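Local coordinates for putative exported protein (Bordetella pertussis Tohama I, PDB 2PFY) that binds pyroglutamic acid as an extracytoplasmic solute receptor, probably delivering it to a tripartite ATP-independent periplasmic (TRAP) transporter, at residues A135-T140 with I177-T182; S148-A153 with P160-T165. All coordinates share one frame; numbering follows the deposited sequence.

Interaction 1: A135-T140 with I177-T182; sequences ADLKGT and IDAMLT. With PCA (pyroglutamic acid), chain E.
Leu137 and Thr140 meet Ala179 through methyl groups, and the direct contact is apolar. The Ala179 methyl is touched by two groups. CG2 of Thr140 lies 3.9 Å from CB of Ala179, and CD2 of Leu137 lies 4.1 Å from the same CB. Leu137 gets there with the end of its chain, since its CB does not point straight at the 177-182 segment. Thr140 turns its methyl, and not its hydroxyl, to this neighbour: CG2 is anti to the backbone N, while OG1 sits beside that N (chi1 -68°). The same methyl also brushes the Asp178 side chain at its root, with Thr140 CG2 4.3 Å from Asp178 CB. The Asp178 carboxylate plays no part here; its OD1 has a long, weak ion pair with Lys128.

Backbone bonds shape the first segment. Leu137 to Thr140 form a type II beta turn, closed by Thr140 N bonding to Leu137 O at 3.0 Å. Gly139 takes a positive phi (73°) at the third position of the turn, a conformation that glycine adopts readily. The turn leads into strand 141-144 of the solute-binding fold. Asp178 bonds to Arg141 and Ala179 to Arg143 through the backbone, so these residues of the methyl contact are themselves tied to that strand.

The polar chemistry is at the far end of the second segment, where strand 180-182 reaches the ligand. Thr182 OG1 donates a hydrogen bond to OXT of pyroglutamic acid at 2.8 Å. OG1 is anti to the backbone N (chi1 -168°), which directs the hydroxyl to the carboxylate. Arg143 NH2 and Arg48 NH2 also bond to the ligand, as do the hydroxyls of Ser183 and Thr186.

Interaction 2: S148-A153 with P160-T165; sequences STSHMA and PTTVQT. With PCA (pyroglutamic acid), chain E.
A beta-alpha-beta unit holds this contact: strand 141-144, helix 147-155 and strand 159-162, with the two strands parallel. The short axes of helix 148-153 and strand 160-162 run nearly antiparallel, at 160°, and come within 8.0 Å. Ser150 and Ala153 on the helix meet Pro160 and Thr162 on the strand.

The proline ring packs against the helix by its CB and CG carbons. Pro160 CB is 3.8 Å from the Ala153 methyl, CB. Pro160 CG lies 3.4 Å from the carbonyl oxygen of Ser150, so CB and CG of the ring meet both a methyl and a backbone carbonyl oxygen. The Ala153 methyl points at the strand and meets the ring there.

Ser150 and Thr162 are linked through water. Their hydroxyl oxygens, Ser150 OG and Thr162 OG1, stand 3.7 Å apart. Water 1 joins them, lying 2.9 Å from Ser150 OG and 2.7 Å from Thr162 OG1. The Thr162 hydroxyl sits beside its backbone N (chi1 -62°), and this turn of the side chain brings OG1 to the water. Ser150 OG also has a weak hydrogen bond to the Ser146 carbonyl.

Past the strand, the chain reaches the ligand. Thr165 OG1 donates to O of pyroglutamic acid at 2.8 Å and is also bonded to Gln10 NE2. Two partners therefore hold this hydroxyl. NE of Arg143, a ligand-pocket residue, bonds to Val163 O just past the strand.

The helix and strand thus meet by ring-to-methyl packing at one end and by a water bridge at the other. The two hydroxyls are not bonded to each other, so their polar link depends on the water, next to the exposed Thr162; the apolar packing needs no solvent.

In the fold
Interaction 2 is nested in the chain loop closed by interaction 1, and their centres lie 11 Å apart. Both are partly buried. Of the four touching residues in each, interaction 1 has two buried and none exposed. Interaction 2 has one buried and one exposed, which fits its water. Interaction 1 joins a turn to the segment 177-182 by methyl packing. Interaction 2 joins a helix and strand of one crossover unit and adds a solvent-mediated link. Strand 141-144 is common to their surroundings. They also touch directly, as Ile177 packs on Thr161 and Val163, and Leu181 on Met152 and Thr149. Each segment pair sends one threonine to the ligand carboxylate, one to each oxygen.

Interaction 1: A135-T140 with I177-T182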
ATOM      1  N   ALA A 135     -17.437  12.008  15.257  1.00 30.32           N
ATOM      2  CA  ALA A 135     -18.819  12.448  15.072  1.00 30.21           C
ATOM      3  C   ALA A 135     -19.043  13.172  13.744  1.00 30.43           C
ATOM      4  O   ALA A 135     -20.114  13.068  13.145  1.00 30.53           O
ATOM      5  CB  ALA A 135     -19.284  13.349  16.271  1.00 29.76           C
ATOM      6  N   ASP A 136     -18.029  13.913  13.297  1.00 30.64           N
ATOM      7  CA  ASP A 136     -18.095  14.660  12.041  1.00 31.41           C
ATOM      8  C   ASP A 136     -18.220  13.715  10.824  1.00 31.76           C
ATOM      9  O   ASP A 136     -18.768  14.096   9.767  1.00 32.54           O
ATOM     10  CB  ASP A 136     -16.884  15.628  11.939  1.00 31.35           C
ATOM     11  CG  ASP A 136     -16.981  16.768  12.932  1.00 32.35           C
ATOM     12  OD1 ASP A 136     -18.136  17.204  13.194  1.00 34.91           O
ATOM     13  OD2 ASP A 136     -15.936  17.229  13.457  1.00 31.22           O
ATOM     14  N   LEU A 137     -17.789  12.473  11.019  1.00 31.36           N
ATOM     15  CA  LEU A 137     -17.785  11.475   9.963  1.00 32.93           C
ATOM     16  C   LEU A 137     -18.913  10.434  10.088  1.00 33.03           C
ATOM     17  O   LEU A 137     -19.003   9.494   9.299  1.00 33.26           O
ATOM     18  CB  LEU A 137     -16.386  10.824   9.868  1.00 32.61           C
ATOM     19  CG  LEU A 137     -15.284  11.780   9.387  1.00 32.34           C
ATOM     20  CD1 LEU A 137     -13.889  11.211   9.722  1.00 33.74           C
ATOM     21  CD2 LEU A 137     -15.418  12.081   7.880  1.00 32.66           C
ATOM     22  N   LYS A 138     -19.807  10.633  11.059  1.00 33.39           N
ATOM     23  CA  LYS A 138     -20.885   9.680  11.300  1.00 33.46           C
ATOM     24  C   LYS A 138     -21.803   9.641  10.091  1.00 33.74           C
ATOM     25  O   LYS A 138     -22.317  10.683   9.663  1.00 34.51           O
ATOM     26  CB  LYS A 138     -21.683  10.053  12.576  1.00 33.55           C
ATOM     27  CG  LYS A 138     -22.840   9.114  12.835  1.00 34.06           C
ATOM     28  CD  LYS A 138     -22.383   7.797  13.402  1.00 35.50           C
ATOM     29  CE  LYS A 138     -23.579   6.898  13.553  1.00 37.12           C
ATOM     30  NZ  LYS A 138     -23.156   5.530  13.781  1.00 36.66           N
ATOM     31  N   GLY A 139     -21.984   8.446   9.522  1.00 33.28           N
ATOM     32  CA  GLY A 139     -22.814   8.274   8.337  1.00 33.05           C
ATOM     33  C   GLY A 139     -22.217   8.789   7.027  1.00 33.19           C
ATOM     34  O   GLY A 139     -22.859   8.703   5.977  1.00 33.32           O
ATOM     35  N   THR A 140     -21.003   9.337   7.088  1.00 32.65           N
ATOM     36  CA  THR A 140     -20.283   9.783   5.895  1.00 32.90           C
ATOM     37  C   THR A 140     -19.908   8.581   5.012  1.00 31.50           C
ATOM     38  O   THR A 140     -19.459   7.553   5.522  1.00 31.86           O
ATOM     39  CB  THR A 140     -19.032  10.637   6.294  1.00 32.90           C
ATOM     40  OG1 THR A 140     -19.482  11.874   6.874  1.00 36.67           O
ATOM     41  CG2 THR A 140     -18.171  10.982   5.091  1.00 33.77           C
ATOM     42  N   ILE A 177     -18.562   8.783  -2.865  1.00 27.58           N
ATOM     43  CA  ILE A 177     -17.806   8.956  -1.636  1.00 26.42           C
ATOM     44  C   ILE A 177     -17.677  10.449  -1.337  1.00 26.65           C
ATOM     45  O   ILE A 177     -17.685  11.271  -2.242  1.00 26.26           O
ATOM     46  CB  ILE A 177     -16.407   8.257  -1.668  1.00 26.93           C
ATOM     47  CG1 ILE A 177     -15.555   8.773  -2.843  1.00 26.48           C
ATOM     48  CG2 ILE A 177     -16.574   6.699  -1.647  1.00 25.10           C
ATOM     49  CD1 ILE A 177     -14.070   8.284  -2.856  1.00 26.07           C
ATOM     50  N   ASP A 178     -17.523  10.788  -0.061  1.00 27.58           N
ATOM     51  CA  ASP A 178     -17.413  12.194   0.334  1.00 28.41           C
ATOM     52  C   ASP A 178     -16.147  12.489   1.134  1.00 27.72           C
ATOM     53  O   ASP A 178     -15.844  13.659   1.378  1.00 28.85           O
ATOM     54  CB  ASP A 178     -18.626  12.606   1.165  1.00 29.07           C
ATOM     55  CG  ASP A 178     -19.917  12.651   0.359  1.00 32.51           C
ATOM     56  OD1 ASP A 178     -20.051  13.462  -0.571  1.00 35.52           O
ATOM     57  OD2 ASP A 178     -20.822  11.869   0.679  1.00 39.41           O
ATOM     58  N   ALA A 179     -15.427  11.443   1.546  1.00 26.64           N
ATOM     59  CA  ALA A 179     -14.199  11.554   2.354  1.00 26.15           C
ATOM     60  C   ALA A 179     -13.304  10.318   2.136  1.00 25.56           C
ATOM     61  O   ALA A 179     -13.775   9.258   1.717  1.00 25.74           O
ATOM     62  CB  ALA A 179     -14.534  11.689   3.871  1.00 25.71           C
HETATM   63  N   MSE A 180     -12.017  10.429   2.426  1.00 24.71           N
HETATM   64  CA  MSE A 180     -11.176   9.236   2.250  1.00 24.95           C
HETATM   65  C   MSE A 180      -9.968   9.284   3.155  1.00 23.52           C
HETATM   66  O   MSE A 180      -9.687  10.313   3.825  1.00 22.13           O
HETATM   67  CB  MSE A 180     -10.772   9.099   0.769  1.00 22.62           C
HETATM   68  CG  MSE A 180      -9.972  10.255   0.256  1.00 23.49           C
HETATM   69 SE   MSE A 180      -9.197   9.795  -1.450  1.00 33.68          SE
HETATM   70  CE  MSE A 180      -8.180  11.545  -1.808  1.00 23.06           C
ATOM     71  N   LEU A 181      -9.250   8.168   3.171  1.00 22.37           N
ATOM     72  CA  LEU A 181      -8.037   8.049   3.933  1.00 21.61           C
ATOM     73  C   LEU A 181      -7.015   7.484   2.977  1.00 21.37           C
ATOM     74  O   LEU A 181      -7.249   6.424   2.362  1.00 21.29           O
ATOM     75  CB  LEU A 181      -8.212   7.095   5.121  1.00 20.98           C
ATOM     76  CG  LEU A 181      -6.910   6.760   5.879  1.00 23.51           C
ATOM     77  CD1 LEU A 181      -7.019   6.904   7.409  1.00 25.99           C
ATOM     78  CD2 LEU A 181      -6.445   5.335   5.527  1.00 25.35           C
ATOM     79  N   THR A 182      -5.912   8.211   2.817  1.00 20.84           N
ATOM     80  CA  THR A 182      -4.853   7.819   1.872  1.00 19.10           C
ATOM     81  C   THR A 182      -3.663   8.736   2.083  1.00 19.06           C
ATOM     82  O   THR A 182      -3.781   9.741   2.809  1.00 19.82           O
ATOM     83  CB  THR A 182      -5.338   7.799   0.367  1.00 18.74           C
ATOM     84  OG1 THR A 182      -4.359   7.138  -0.448  1.00 19.20           O
ATOM     85  CG2 THR A 182      -5.630   9.226  -0.227  1.00 17.36           C
TER
HETATM   86  N   PCA E 302      -2.623   5.004  -1.693  1.00 22.63           N
HETATM   87  CA  PCA E 302      -3.293   3.714  -1.983  1.00 23.48           C
HETATM   88  CB  PCA E 302      -3.125   2.783  -0.807  1.00 22.44           C
HETATM   89  CG  PCA E 302      -2.401   3.566   0.247  1.00 23.29           C
HETATM   90  CD  PCA E 302      -2.104   4.890  -0.375  1.00 20.74           C
HETATM   91  OE  PCA E 302      -1.441   5.770   0.163  1.00 22.48           O
HETATM   92  C   PCA E 302      -4.765   3.939  -2.265  1.00 24.18           C
HETATM   93  O   PCA E 302      -5.505   3.083  -2.765  1.00 24.73           O
HETATM   94  OXT PCA E 302      -5.243   5.023  -1.985  1.00 25.49           O

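Interaction 2: S148-A153 with P160-T165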
ATOM      1  N   SER A 148      -8.948  -4.192   5.681  1.00 28.11           N
ATOM      2  CA  SER A 148      -8.594  -3.433   6.891  1.00 28.02           C
ATOM      3  C   SER A 148      -9.215  -2.033   6.933  1.00 28.21           C
ATOM      4  O   SER A 148      -9.826  -1.650   7.953  1.00 28.40           O
ATOM      5  CB  SER A 148      -7.076  -3.350   7.076  1.00 27.94           C
ATOM      6  OG  SER A 148      -6.775  -2.704   8.306  1.00 29.20           O
ATOM      7  N   THR A 149      -9.079  -1.260   5.856  1.00 26.78           N
ATOM      8  CA  THR A 149      -9.683   0.065   5.850  1.00 26.90           C
ATOM      9  C   THR A 149     -11.223   0.065   5.845  1.00 27.63           C
ATOM     10  O   THR A 149     -11.836   1.016   6.340  1.00 26.52           O
ATOM     11  CB  THR A 149      -9.125   0.982   4.704  1.00 26.77           C
ATOM     12  OG1 THR A 149      -9.305   0.347   3.431  1.00 24.43           O
ATOM     13  CG2 THR A 149      -7.636   1.323   4.944  1.00 22.91           C
ATOM     14  N   SER A 150     -11.841  -0.970   5.273  1.00 28.39           N
ATOM     15  CA  SER A 150     -13.298  -1.166   5.394  1.00 30.42           C
ATOM     16  C   SER A 150     -13.737  -1.340   6.849  1.00 31.87           C
ATOM     17  O   SER A 150     -14.667  -0.664   7.313  1.00 32.82           O
ATOM     18  CB  SER A 150     -13.751  -2.395   4.603  1.00 30.69           C
ATOM     19  OG  SER A 150     -14.064  -2.055   3.279  1.00 32.40           O
ATOM     20  N   HIS A 151     -13.053  -2.243   7.550  1.00 32.38           N
ATOM     21  CA  HIS A 151     -13.262  -2.461   8.966  1.00 34.36           C
ATOM     22  C   HIS A 151     -12.999  -1.179   9.789  1.00 34.62           C
ATOM     23  O   HIS A 151     -13.803  -0.802  10.652  1.00 35.08           O
ATOM     24  CB  HIS A 151     -12.374  -3.611   9.444  1.00 34.72           C
ATOM     25  CG  HIS A 151     -12.629  -4.018  10.865  1.00 38.27           C
ATOM     26  ND1 HIS A 151     -11.615  -4.372  11.731  1.00 42.77           N
ATOM     27  CD2 HIS A 151     -13.780  -4.117  11.571  1.00 39.65           C
ATOM     28  CE1 HIS A 151     -12.132  -4.678  12.910  1.00 42.46           C
ATOM     29  NE2 HIS A 151     -13.445  -4.536  12.837  1.00 41.70           N
HETATM   30  N   MSE A 152     -11.890  -0.501   9.505  1.00 34.37           N
HETATM   31  CA  MSE A 152     -11.555   0.735  10.196  1.00 35.63           C
HETATM   32  C   MSE A 152     -12.651   1.797  10.040  1.00 33.86           C
HETATM   33  O   MSE A 152     -13.031   2.452  11.027  1.00 33.44           O
HETATM   34  CB  MSE A 152     -10.210   1.267   9.708  1.00 34.74           C
HETATM   35  CG  MSE A 152      -9.752   2.555  10.389  1.00 35.63           C
HETATM   36 SE   MSE A 152      -8.378   3.350   9.269  1.00 43.88          SE
HETATM   37  CE  MSE A 152      -9.615   3.971   7.781  1.00 37.96           C
ATOM     38  N   ALA A 153     -13.148   1.966   8.816  1.00 32.86           N
ATOM     39  CA  ALA A 153     -14.167   2.956   8.513  1.00 33.43           C
ATOM     40  C   ALA A 153     -15.465   2.676   9.266  1.00 33.67           C
ATOM     41  O   ALA A 153     -16.107   3.608   9.734  1.00 34.27           O
ATOM     42  CB  ALA A 153     -14.437   3.024   7.014  1.00 33.02           C
ATOM     43  N   PRO A 160     -18.444   2.529   4.990  1.00 32.83           N
ATOM     44  CA  PRO A 160     -17.348   2.191   4.082  1.00 33.15           C
ATOM     45  C   PRO A 160     -17.842   1.902   2.677  1.00 33.25           C
ATOM     46  O   PRO A 160     -18.884   1.272   2.486  1.00 32.90           O
ATOM     47  CB  PRO A 160     -16.681   0.983   4.729  1.00 33.33           C
ATOM     48  CG  PRO A 160     -17.527   0.599   5.902  1.00 33.95           C
ATOM     49  CD  PRO A 160     -18.638   1.553   6.068  1.00 33.09           C
ATOM     50  N   THR A 161     -17.107   2.414   1.697  1.00 32.55           N
ATOM     51  CA  THR A 161     -17.435   2.239   0.309  1.00 32.44           C
ATOM     52  C   THR A 161     -16.094   1.952  -0.398  1.00 30.79           C
ATOM     53  O   THR A 161     -15.197   2.810  -0.440  1.00 29.34           O
ATOM     54  CB  THR A 161     -18.153   3.505  -0.247  1.00 33.10           C
ATOM     55  OG1 THR A 161     -19.137   3.986   0.721  1.00 39.34           O
ATOM     56  CG2 THR A 161     -18.839   3.183  -1.531  1.00 34.54           C
ATOM     57  N   THR A 162     -15.947   0.729  -0.894  1.00 29.04           N
ATOM     58  CA  THR A 162     -14.692   0.294  -1.526  1.00 27.93           C
ATOM     59  C   THR A 162     -14.538   0.970  -2.874  1.00 26.20           C
ATOM     60  O   THR A 162     -15.402   0.840  -3.745  1.00 25.83           O
ATOM     61  CB  THR A 162     -14.638  -1.254  -1.688  1.00 28.09           C
ATOM     62  OG1 THR A 162     -14.677  -1.845  -0.396  1.00 30.50           O
ATOM     63  CG2 THR A 162     -13.337  -1.713  -2.399  1.00 28.12           C
ATOM     64  N   VAL A 163     -13.448   1.711  -3.047  1.00 24.11           N
ATOM     65  CA  VAL A 163     -13.173   2.336  -4.340  1.00 22.90           C
ATOM     66  C   VAL A 163     -11.686   2.162  -4.610  1.00 23.00           C
ATOM     67  O   VAL A 163     -10.859   2.533  -3.775  1.00 22.71           O
ATOM     68  CB  VAL A 163     -13.551   3.854  -4.371  1.00 22.75           C
ATOM     69  CG1 VAL A 163     -13.244   4.458  -5.739  1.00 22.09           C
ATOM     70  CG2 VAL A 163     -15.047   4.072  -4.053  1.00 23.56           C
ATOM     71  N   GLN A 164     -11.348   1.582  -5.760  1.00 22.51           N
ATOM     72  CA  GLN A 164      -9.947   1.340  -6.062  1.00 22.79           C
ATOM     73  C   GLN A 164      -9.358   2.670  -6.519  1.00 22.36           C
ATOM     74  O   GLN A 164     -10.107   3.558  -6.969  1.00 22.51           O
ATOM     75  CB  GLN A 164      -9.794   0.240  -7.133  1.00 23.97           C
ATOM     76  CG  GLN A 164     -10.291  -1.191  -6.700  1.00 24.19           C
ATOM     77  CD  GLN A 164      -9.697  -1.664  -5.393  1.00 28.81           C
ATOM     78  OE1 GLN A 164      -8.548  -1.332  -5.056  1.00 30.26           O
ATOM     79  NE2 GLN A 164     -10.476  -2.446  -4.632  1.00 28.07           N
ATOM     80  N   THR A 165      -8.035   2.799  -6.462  1.00 21.92           N
ATOM     81  CA  THR A 165      -7.390   4.108  -6.631  1.00 21.56           C
ATOM     82  C   THR A 165      -7.747   4.898  -7.919  1.00 21.79           C
ATOM     83  O   THR A 165      -8.011   6.115  -7.850  1.00 21.07           O
ATOM     84  CB  THR A 165      -5.853   4.052  -6.393  1.00 22.18           C
ATOM     85  OG1 THR A 165      -5.515   2.906  -5.563  1.00 22.93           O
ATOM     86  CG2 THR A 165      -5.371   5.368  -5.689  1.00 21.93           C
TER
HETATM   87  N   PCA E 302      -2.623   5.004  -1.693  1.00 22.63           N
HETATM   88  CA  PCA E 302      -3.293   3.714  -1.983  1.00 23.48           C
HETATM   89  CB  PCA E 302      -3.125   2.783  -0.807  1.00 22.44           C
HETATM   90  CG  PCA E 302      -2.401   3.566   0.247  1.00 23.29           C
HETATM   91  CD  PCA E 302      -2.104   4.890  -0.375  1.00 20.74           C
HETATM   92  OE  PCA E 302      -1.441   5.770   0.163  1.00 22.48           O
HETATM   93  C   PCA E 302      -4.765   3.939  -2.265  1.00 24.18           C
HETATM   94  O   PCA E 302      -5.505   3.083  -2.765  1.00 24.73           O
HETATM   95  OXT PCA E 302      -5.243   5.023  -1.985  1.00 25.49           O
HETATM   96  O   HOH W   1     -12.341  -2.233   0.962  1.00 44.58           O